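Local coordinates for proximal thread matrix protein 1 (Mytilus galloprovincialis, PDB 4CN9) that probably binds collagen as a matrix protein of the mussel byssus, through von Willebrand factor type A domains, and carries bound zinc, at residues M76-S87 with F227-I238. Sequence-based numbering, arbitrary orientation.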
ATOM      1  N   MET A  76      19.133   0.211  20.847  1.00 25.50           N
ATOM      2  CA  MET A  76      19.089   0.848  19.540  1.00 25.74           C
ATOM      3  C   MET A  76      17.666   0.916  19.014  1.00 26.54           C
ATOM      4  O   MET A  76      17.287   1.886  18.355  1.00 24.91           O
ATOM      5  CB  MET A  76      19.988   0.104  18.546  1.00 29.27           C
ATOM      6  CG  MET A  76      21.469   0.211  18.896  1.00 37.25           C
ATOM      7  SD  MET A  76      22.597  -0.481  17.672  1.00 43.84           S
ATOM      8  CE  MET A  76      24.164  -0.004  18.398  1.00 46.60           C
ATOM      9  N   MET A  77      16.877  -0.115  19.299  1.00 27.50           N
ATOM     10  CA  MET A  77      15.466  -0.104  18.917  1.00 25.31           C
ATOM     11  C   MET A  77      14.752   0.988  19.685  1.00 19.76           C
ATOM     12  O   MET A  77      13.972   1.741  19.123  1.00 24.23           O
ATOM     13  CB  MET A  77      14.808  -1.459  19.200  1.00 22.36           C
ATOM     14  CG  MET A  77      15.277  -2.561  18.294  1.00 23.64           C
ATOM     15  SD  MET A  77      14.581  -4.182  18.724  1.00 27.64           S
ATOM     16  CE  MET A  77      12.858  -3.900  18.235  1.00 25.61           C
ATOM     17  N   LYS A  78      15.038   1.091  20.979  1.00 22.68           N
ATOM     18  CA  LYS A  78      14.388   2.085  21.815  1.00 24.12           C
ATOM     19  C   LYS A  78      14.716   3.492  21.336  1.00 26.12           C
ATOM     20  O   LYS A  78      13.847   4.372  21.282  1.00 24.19           O
ATOM     21  CB  LYS A  78      14.824   1.923  23.270  1.00 24.97           C
ATOM     22  CG  LYS A  78      14.213   0.728  23.951  1.00 22.98           C
ATOM     23  CD  LYS A  78      14.732   0.559  25.350  1.00 26.31           C
ATOM     24  CE  LYS A  78      13.974  -0.546  26.068  1.00 27.55           C
ATOM     25  NZ  LYS A  78      14.310  -0.605  27.500  1.00 26.80           N
ATOM     26  N   ASP A  79      15.986   3.707  21.006  1.00 26.42           N
ATOM     27  CA  ASP A  79      16.442   5.015  20.538  1.00 26.33           C
ATOM     28  C   ASP A  79      15.750   5.407  19.241  1.00 25.44           C
ATOM     29  O   ASP A  79      15.337   6.559  19.059  1.00 28.18           O
ATOM     30  CB  ASP A  79      17.967   5.015  20.379  1.00 24.21           C
ATOM     31  CG  ASP A  79      18.690   4.973  21.721  1.00 24.91           C
ATOM     32  OD1 ASP A  79      18.029   5.181  22.756  1.00 29.98           O
ATOM     33  OD2 ASP A  79      19.915   4.742  21.743  1.00 38.37           O
ATOM     34  N   PHE A  80      15.605   4.441  18.347  1.00 23.93           N
ATOM     35  CA  PHE A  80      14.908   4.683  17.099  1.00 23.12           C
ATOM     36  C   PHE A  80      13.477   5.153  17.375  1.00 23.94           C
ATOM     37  O   PHE A  80      12.998   6.088  16.740  1.00 23.09           O
ATOM     38  CB  PHE A  80      14.923   3.423  16.227  1.00 23.55           C
ATOM     39  CG  PHE A  80      14.190   3.579  14.933  1.00 25.80           C
ATOM     40  CD1 PHE A  80      14.756   4.281  13.884  1.00 26.09           C
ATOM     41  CD2 PHE A  80      12.925   3.040  14.765  1.00 25.24           C
ATOM     42  CE1 PHE A  80      14.089   4.426  12.691  1.00 27.33           C
ATOM     43  CE2 PHE A  80      12.247   3.193  13.575  1.00 25.10           C
ATOM     44  CZ  PHE A  80      12.833   3.885  12.534  1.00 26.24           C
ATOM     45  N   VAL A  81      12.806   4.520  18.334  1.00 22.30           N
ATOM     46  CA  VAL A  81      11.412   4.855  18.620  1.00 24.01           C
ATOM     47  C   VAL A  81      11.324   6.234  19.271  1.00 24.48           C
ATOM     48  O   VAL A  81      10.411   7.001  19.001  1.00 21.50           O
ATOM     49  CB  VAL A  81      10.742   3.780  19.509  1.00 21.80           C
ATOM     50  CG1 VAL A  81       9.317   4.176  19.863  1.00 22.54           C
ATOM     51  CG2 VAL A  81      10.763   2.432  18.793  1.00 24.59           C
ATOM     52  N   LYS A  82      12.298   6.551  20.118  1.00 24.82           N
ATOM     53  CA  LYS A  82      12.405   7.889  20.683  1.00 23.77           C
ATOM     54  C   LYS A  82      12.526   8.949  19.598  1.00 22.70           C
ATOM     55  O   LYS A  82      11.934  10.019  19.697  1.00 22.18           O
ATOM     56  CB  LYS A  82      13.613   7.977  21.607  1.00 23.09           C
ATOM     57  CG  LYS A  82      13.449   7.236  22.888  1.00 28.90           C
ATOM     58  CD  LYS A  82      14.674   7.422  23.782  1.00 31.62           C
ATOM     59  CE  LYS A  82      14.581   6.523  24.993  1.00 30.26           C
ATOM     60  NZ  LYS A  82      15.850   6.483  25.759  1.00 33.33           N
ATOM     61  N   GLU A  83      13.304   8.652  18.565  1.00 22.11           N
ATOM     62  CA  GLU A  83      13.483   9.584  17.469  1.00 24.24           C
ATOM     63  C   GLU A  83      12.178   9.796  16.690  1.00 24.74           C
ATOM     64  O   GLU A  83      11.882  10.906  16.249  1.00 24.47           O
ATOM     65  CB  GLU A  83      14.610   9.093  16.556  1.00 27.61           C
ATOM     66  CG  GLU A  83      15.970   9.190  17.250  1.00 28.87           C
ATOM     67  CD  GLU A  83      17.040   8.363  16.578  1.00 32.30           C
ATOM     68  OE1 GLU A  83      16.825   7.913  15.440  1.00 34.65           O
ATOM     69  OE2 GLU A  83      18.103   8.160  17.196  1.00 34.30           O
ATOM     70  N   LEU A  84      11.390   8.732  16.548  1.00 22.88           N
ATOM     71  CA  LEU A  84      10.051   8.836  15.958  1.00 25.38           C
ATOM     72  C   LEU A  84       9.179   9.797  16.746  1.00 21.65           C
ATOM     73  O   LEU A  84       8.540  10.676  16.174  1.00 23.36           O
ATOM     74  CB  LEU A  84       9.368   7.466  15.937  1.00 25.13           C
ATOM     75  CG  LEU A  84      10.050   6.420  15.054  1.00 28.05           C
ATOM     76  CD1 LEU A  84       9.407   5.051  15.228  1.00 29.18           C
ATOM     77  CD2 LEU A  84      10.000   6.867  13.596  1.00 24.76           C
ATOM     78  N   VAL A  85       9.127   9.601  18.055  1.00 23.01           N
ATOM     79  CA  VAL A  85       8.349  10.469  18.924  1.00 21.01           C
ATOM     80  C   VAL A  85       8.700  11.939  18.690  1.00 22.56           C
ATOM     81  O   VAL A  85       7.821  12.795  18.576  1.00 24.22           O
ATOM     82  CB  VAL A  85       8.581  10.127  20.391  1.00 23.35           C
ATOM     83  CG1 VAL A  85       7.974  11.202  21.296  1.00 30.73           C
ATOM     84  CG2 VAL A  85       8.000   8.750  20.710  1.00 24.64           C
ATOM     85  N   ASP A  86       9.992  12.223  18.599  1.00 24.90           N
ATOM     86  CA  ASP A  86      10.479  13.598  18.439  1.00 23.46           C
ATOM     87  C   ASP A  86      10.294  14.128  17.026  1.00 25.52           C
ATOM     88  O   ASP A  86      10.616  15.280  16.753  1.00 28.76           O
ATOM     89  CB  ASP A  86      11.962  13.686  18.846  1.00 26.83           C
ATOM     90  CG  ASP A  86      12.146  13.805  20.354  1.00 26.00           C
ATOM     91  OD1 ASP A  86      11.147  14.073  21.061  1.00 28.39           O
ATOM     92  OD2 ASP A  86      13.282  13.631  20.837  1.00 29.64           O
ATOM     93  N   SER A  87       9.767  13.293  16.132  1.00 26.50           N
ATOM     94  CA  SER A  87       9.491  13.691  14.749  1.00 24.89           C
ATOM     95  C   SER A  87       8.052  14.188  14.535  1.00 24.55           C
ATOM     96  O   SER A  87       7.726  14.763  13.479  1.00 26.67           O
ATOM     97  CB  SER A  87       9.763  12.508  13.817  1.00 29.57           C
ATOM     98  OG  SER A  87      11.088  12.020  14.000  1.00 31.37           O
ATOM     99  N   PHE A 227      20.604  -3.666  13.477  1.00 32.22           N
ATOM    100  CA  PHE A 227      19.978  -2.710  14.376  1.00 36.56           C
ATOM    101  C   PHE A 227      20.791  -1.423  14.417  1.00 34.68           C
ATOM    102  O   PHE A 227      20.264  -0.356  14.708  1.00 33.10           O
ATOM    103  CB  PHE A 227      19.846  -3.318  15.775  1.00 34.66           C
ATOM    104  CG  PHE A 227      18.914  -4.506  15.831  1.00 33.11           C
ATOM    105  CD1 PHE A 227      19.385  -5.786  15.595  1.00 32.30           C
ATOM    106  CD2 PHE A 227      17.565  -4.333  16.104  1.00 32.23           C
ATOM    107  CE1 PHE A 227      18.526  -6.878  15.643  1.00 33.45           C
ATOM    108  CE2 PHE A 227      16.700  -5.421  16.150  1.00 28.91           C
ATOM    109  CZ  PHE A 227      17.179  -6.685  15.916  1.00 28.10           C
ATOM    110  N   SER A 228      22.083  -1.532  14.115  1.00 34.70           N
ATOM    111  CA  SER A 228      22.973  -0.369  14.107  1.00 39.09           C
ATOM    112  C   SER A 228      22.585   0.654  13.051  1.00 34.20           C
ATOM    113  O   SER A 228      22.882   1.836  13.191  1.00 41.80           O
ATOM    114  CB  SER A 228      24.422  -0.803  13.872  1.00 39.27           C
ATOM    115  OG  SER A 228      24.803  -1.803  14.804  1.00 53.39           O
ATOM    116  N   GLU A 229      21.916   0.200  11.997  1.00 38.81           N
ATOM    117  CA  GLU A 229      21.566   1.077  10.887  1.00 36.27           C
ATOM    118  C   GLU A 229      20.115   1.553  10.902  1.00 35.32           C
ATOM    119  O   GLU A 229      19.670   2.213   9.965  1.00 34.22           O
ATOM    120  CB  GLU A 229      21.853   0.373   9.570  1.00 36.32           C
ATOM    121  CG  GLU A 229      23.318   0.063   9.363  1.00 40.76           C
ATOM    122  CD  GLU A 229      23.565  -0.626   8.045  1.00 52.48           C
ATOM    123  OE1 GLU A 229      22.901  -1.649   7.774  1.00 56.24           O
ATOM    124  OE2 GLU A 229      24.411  -0.140   7.270  1.00 67.14           O
ATOM    125  N   LEU A 230      19.383   1.249  11.965  1.00 36.46           N
ATOM    126  CA  LEU A 230      17.990   1.664  12.055  1.00 33.30           C
ATOM    127  C   LEU A 230      17.817   3.134  11.762  1.00 34.29           C
ATOM    128  O   LEU A 230      16.850   3.533  11.113  1.00 31.85           O
ATOM    129  CB  LEU A 230      17.420   1.382  13.446  1.00 30.47           C
ATOM    130  CG  LEU A 230      16.623   0.092  13.526  1.00 30.97           C
ATOM    131  CD1 LEU A 230      16.265  -0.183  14.962  1.00 26.02           C
ATOM    132  CD2 LEU A 230      15.368   0.152  12.631  1.00 26.23           C
ATOM    133  N   SER A 231      18.744   3.945  12.262  1.00 33.04           N
ATOM    134  CA  SER A 231      18.622   5.390  12.162  1.00 34.22           C
ATOM    135  C   SER A 231      18.584   5.856  10.710  1.00 26.64           C
ATOM    136  O   SER A 231      18.047   6.924  10.408  1.00 34.80           O
ATOM    137  CB  SER A 231      19.768   6.075  12.911  1.00 40.18           C
ATOM    138  OG  SER A 231      21.016   5.684  12.374  1.00 40.41           O
ATOM    139  N   THR A 232      19.139   5.061   9.803  1.00 29.48           N
ATOM    140  CA  THR A 232      19.132   5.441   8.396  1.00 34.38           C
ATOM    141  C   THR A 232      17.729   5.330   7.785  1.00 33.58           C
ATOM    142  O   THR A 232      17.507   5.743   6.653  1.00 28.02           O
ATOM    143  CB  THR A 232      20.131   4.609   7.563  1.00 31.91           C
ATOM    144  OG1 THR A 232      19.702   3.247   7.479  1.00 31.34           O
ATOM    145  CG2 THR A 232      21.529   4.672   8.171  1.00 35.33           C
ATOM    146  N   LEU A 233      16.778   4.791   8.540  1.00 28.81           N
ATOM    147  CA  LEU A 233      15.429   4.620   8.020  1.00 26.02           C
ATOM    148  C   LEU A 233      14.491   5.696   8.542  1.00 23.94           C
ATOM    149  O   LEU A 233      13.341   5.767   8.117  1.00 24.13           O
ATOM    150  CB  LEU A 233      14.868   3.240   8.393  1.00 24.24           C
ATOM    151  CG  LEU A 233      15.646   1.993   7.959  1.00 30.51           C
ATOM    152  CD1 LEU A 233      14.910   0.750   8.430  1.00 25.05           C
ATOM    153  CD2 LEU A 233      15.864   1.941   6.452  1.00 26.27           C
ATOM    154  N   LEU A 234      14.964   6.533   9.462  1.00 23.42           N
ATOM    155  CA  LEU A 234      14.079   7.487  10.135  1.00 26.48           C
ATOM    156  C   LEU A 234      13.315   8.370   9.154  1.00 25.83           C
ATOM    157  O   LEU A 234      12.076   8.499   9.237  1.00 23.60           O
ATOM    158  CB  LEU A 234      14.861   8.362  11.130  1.00 24.81           C
ATOM    159  CG  LEU A 234      14.021   9.296  11.998  1.00 29.90           C
ATOM    160  CD1 LEU A 234      12.978   8.527  12.807  1.00 28.26           C
ATOM    161  CD2 LEU A 234      14.921  10.111  12.935  1.00 29.47           C
ATOM    162  N   LYS A 235      14.036   8.980   8.223  1.00 24.06           N
ATOM    163  CA  LYS A 235      13.403   9.920   7.296  1.00 25.59           C
ATOM    164  C   LYS A 235      12.328   9.232   6.461  1.00 21.82           C
ATOM    165  O   LYS A 235      11.233   9.771   6.275  1.00 22.72           O
ATOM    166  CB  LYS A 235      14.438  10.582   6.377  1.00 27.28           C
ATOM    167  CG  LYS A 235      13.799  11.382   5.251  1.00 35.27           C
ATOM    168  CD  LYS A 235      14.813  12.229   4.491  1.00 49.25           C
ATOM    169  CE  LYS A 235      14.125  13.162   3.494  1.00 51.28           C
ATOM    170  NZ  LYS A 235      13.232  12.439   2.541  1.00 63.62           N
ATOM    171  N   LEU A 236      12.651   8.041   5.973  1.00 23.48           N
ATOM    172  CA  LEU A 236      11.723   7.235   5.189  1.00 25.41           C
ATOM    173  C   LEU A 236      10.452   6.876   5.970  1.00 22.82           C
ATOM    174  O   LEU A 236       9.352   6.902   5.427  1.00 22.70           O
ATOM    175  CB  LEU A 236      12.419   5.954   4.729  1.00 24.86           C
ATOM    176  CG  LEU A 236      13.545   6.139   3.708  1.00 34.48           C
ATOM    177  CD1 LEU A 236      14.300   4.837   3.469  1.00 35.06           C
ATOM    178  CD2 LEU A 236      12.987   6.663   2.401  1.00 37.31           C
ATOM    179  N   VAL A 237      10.605   6.534   7.243  1.00 22.84           N
ATOM    180  CA  VAL A 237       9.466   6.161   8.054  1.00 23.08           C
ATOM    181  C   VAL A 237       8.564   7.357   8.280  1.00 20.78           C
ATOM    182  O   VAL A 237       7.351   7.246   8.184  1.00 22.13           O
ATOM    183  CB  VAL A 237       9.900   5.544   9.401  1.00 21.54           C
ATOM    184  CG1 VAL A 237       8.712   5.363  10.325  1.00 23.88           C
ATOM    185  CG2 VAL A 237      10.594   4.211   9.169  1.00 25.73           C
ATOM    186  N   ILE A 238       9.154   8.510   8.573  1.00 18.96           N
ATOM    187  CA  ILE A 238       8.376   9.709   8.791  1.00 22.32           C
ATOM    188  C   ILE A 238       7.661  10.131   7.505  1.00 23.18           C
ATOM    189  O   ILE A 238       6.526  10.585   7.550  1.00 23.06           O
ATOM    190  CB  ILE A 238       9.257  10.875   9.285  1.00 25.01           C
ATOM    191  CG1 ILE A 238       9.941  10.502  10.605  1.00 26.47           C
ATOM    192  CG2 ILE A 238       8.428  12.140   9.423  1.00 27.85           C
ATOM    193  CD1 ILE A 238       8.999   9.997  11.689  1.00 31.49           C
TER
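The ring of Phe-80 is the main bump of this interface, and the hollow it enters lies between Leu-230, Leu-234 and Val-237, a worked example of how two helical segments close over each other through apolar contacts. With CG anti to the backbone N (chi1 178°), the ring is set among these side chains. Leu-230 covers one face in a CH-pi contact, its CD2 standing 4.2 Å from the centroid of the Phe-80 ring and almost on the ring normal. Phe-80 CE1 also lies 3.3 Å from Leu-230 O, which sits above the ring plane on the side of CD2; at the ring edge are the backbone N of Leu-234, in the plane, and Val-237 CG2, beside CZ. Were the ring cut back to an alanine's methyl, Leu-230 CD2 would probably lose the face it rests on and a gap would open toward Val-237 and Leu-234.

At one end, Met-77, bent at chi3 (70°), brings SD within 3.6 Å of Phe-227 CE2, an oblique Met-aromatic contact, while the extended Met-76 lays its sulfur against the backbone of Ser-228. Toward the other end the bumps are methyls: Leu-84 CD2 nestles among Leu-234 CD1, at a tight 3.5 Å, Val-237 CG1 and Ile-238 CD1. Leu-234 CD2 lies against Glu-83 CB. Ile-238 CD1 presses on Ser-87 CB, whose OG turns back to bond Glu-83 O (2.6 Å).

No hydrogen bond crosses the interface. The axes of 76-85 and 234-238 cross at -48°, and beneath them Met-172 and Ile-200 of strands 166-173 and 195-202 touch Phe-80 as well. Two neighbouring helical segments packed on one face of a mainly parallel sheet are characteristic of the Rossmann-like von Willebrand factor A fold, here with Phe-227 beside Asp-174 of the zinc-occupied MIDAS.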